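Long-range contact in peptidase, M20/M25/M40 family (Staphylococcus aureus, PDB 4EWT), which is probably an amidohydrolase of the aminoacylase type, with two manganese ions bound at its presumed active site: residues Gln193-Gly199 with Asn247-Val252. Residues are numbered along the deposited sequence; the frame is centred on the assembly and turned at random.
Sequences QGKGGHG and NVIKDV
With chi1 at -72°, Ile249 swings CG1 to the side away from its own carbonyl carbon, and CD1 reaches along the 193-199 segment to lie 3.6 Å from His198 O and against Gly199 CA. Asp251 holds CG between its backbone N and carbonyl carbon (chi1 67°), and it is CB, not the carboxylate, that presses on Gly196, 3.3 Å from its N.

Backbone bonds do most of the joining of these two antiparallel segments. Ile249 N gives a bond of 2.8 Å to Gly197 O; the return bond from Gly197 N to Ile249 O is weak, at 3.4 Å, and Gly196 CA adds a CA-H...O contact of 3.2 Å to that same Ile249 O. At one end, Gly199 N bonds to Asn247 O at 2.9 Å. Across the loop Gly194-Gly196 the register shifts by one residue, and at the other end Gly194 N donates a hydrogen bond to Asp251 O, 2.7 Å, while Gln193 pairs with Val252.

This is the far end of the smaller domain, built on strands 179-193, 233-242 and 248-261, the lid or dimerisation domain of M20 peptidases, remote from the two manganese ions. Pro202, Ala205 and Asp207 also touch Ile249, as do Thr236 of a second subunit and Arg225 of a third. The chemistry is thus mainly peptide-to-peptide, with one buried aliphatic side chain, Ile249, packed against the Gly197-Gly199 backbone within the subunit interface.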
# COMPACT_ATOMS: atom_id res chain seq x y z
N GLN A 193 -7.08 -7.89 15.46
CA GLN A 193 -8.40 -8.47 15.61
C GLN A 193 -9.43 -7.61 14.88
O GLN A 193 -9.65 -6.46 15.24
CB GLN A 193 -8.75 -8.58 17.11
CG GLN A 193 -10.19 -8.99 17.44
CD GLN A 193 -10.46 -10.46 17.19
OE1 GLN A 193 -11.29 -10.81 16.35
NE2 GLN A 193 -9.77 -11.33 17.93
N GLY A 194 -10.00 -8.17 13.82
CA GLY A 194 -11.16 -7.59 13.14
C GLY A 194 -12.42 -8.34 13.57
O GLY A 194 -12.60 -8.66 14.74
N LYS A 195 -13.26 -8.66 12.60
CA LYS A 195 -14.48 -9.38 12.83
C LYS A 195 -14.71 -10.30 11.63
O LYS A 195 -14.78 -9.84 10.49
CB LYS A 195 -15.65 -8.40 12.99
CG LYS A 195 -17.02 -9.09 13.03
CD LYS A 195 -18.15 -8.06 12.91
CE LYS A 195 -18.82 -7.86 14.25
NZ LYS A 195 -19.81 -8.95 14.51
N GLY A 196 -14.79 -11.60 11.90
CA GLY A 196 -15.09 -12.60 10.90
C GLY A 196 -16.52 -12.55 10.40
O GLY A 196 -17.38 -11.94 11.02
N GLY A 197 -16.76 -13.17 9.25
CA GLY A 197 -18.10 -13.22 8.68
C GLY A 197 -18.07 -13.96 7.36
O GLY A 197 -16.99 -14.25 6.84
N HIS A 198 -19.25 -14.28 6.84
CA HIS A 198 -19.37 -14.96 5.56
C HIS A 198 -18.77 -14.11 4.44
O HIS A 198 -18.96 -12.90 4.39
CB HIS A 198 -20.83 -15.31 5.27
CG HIS A 198 -21.00 -16.43 4.31
ND1 HIS A 198 -21.59 -16.27 3.07
CD2 HIS A 198 -20.62 -17.73 4.38
CE1 HIS A 198 -21.59 -17.43 2.43
NE2 HIS A 198 -21.00 -18.33 3.20
N GLY A 199 -18.03 -14.76 3.54
CA GLY A 199 -17.27 -14.08 2.49
C GLY A 199 -18.07 -13.26 1.50
O GLY A 199 -17.51 -12.41 0.80
N ASN A 247 -13.78 -18.86 1.95
CA ASN A 247 -14.97 -18.04 1.83
C ASN A 247 -15.47 -17.51 3.18
O ASN A 247 -16.67 -17.27 3.36
CB ASN A 247 -16.04 -18.98 1.35
CG ASN A 247 -15.92 -20.32 2.01
OD1 ASN A 247 -15.05 -20.51 2.88
ND2 ASN A 247 -16.74 -21.28 1.59
N VAL A 248 -14.55 -17.39 4.12
CA VAL A 248 -14.84 -16.77 5.40
C VAL A 248 -13.88 -15.60 5.49
O VAL A 248 -12.68 -15.76 5.28
CB VAL A 248 -14.60 -17.78 6.57
CG1 VAL A 248 -14.72 -17.10 7.93
CG2 VAL A 248 -15.59 -18.96 6.48
N ILE A 249 -14.42 -14.41 5.74
CA ILE A 249 -13.57 -13.25 6.01
C ILE A 249 -12.84 -13.45 7.34
O ILE A 249 -13.47 -13.71 8.37
CB ILE A 249 -14.38 -11.93 6.00
CG1 ILE A 249 -14.77 -11.58 4.57
CG2 ILE A 249 -13.56 -10.78 6.62
CD1 ILE A 249 -16.04 -10.76 4.46
N LYS A 250 -11.52 -13.35 7.30
CA LYS A 250 -10.67 -13.72 8.42
C LYS A 250 -10.74 -12.73 9.60
O LYS A 250 -10.58 -11.52 9.42
CB LYS A 250 -9.23 -13.93 7.92
CG LYS A 250 -8.22 -14.39 8.97
CD LYS A 250 -8.29 -15.89 9.21
CE LYS A 250 -7.63 -16.29 10.52
NZ LYS A 250 -7.87 -17.72 10.87
N ASP A 251 -10.99 -13.26 10.80
CA ASP A 251 -11.29 -12.45 12.00
C ASP A 251 -10.06 -11.90 12.72
O ASP A 251 -10.14 -10.85 13.36
CB ASP A 251 -12.14 -13.26 13.00
CG ASP A 251 -11.40 -14.44 13.61
OD1 ASP A 251 -10.55 -15.06 12.91
OD2 ASP A 251 -11.66 -14.76 14.79
N VAL A 252 -8.94 -12.62 12.60
CA VAL A 252 -7.72 -12.29 13.31
C VAL A 252 -6.50 -12.74 12.51
O VAL A 252 -6.52 -13.81 11.89
CB VAL A 252 -7.71 -12.87 14.76
CG1 VAL A 252 -7.85 -14.37 14.74
CG2 VAL A 252 -6.45 -12.46 15.51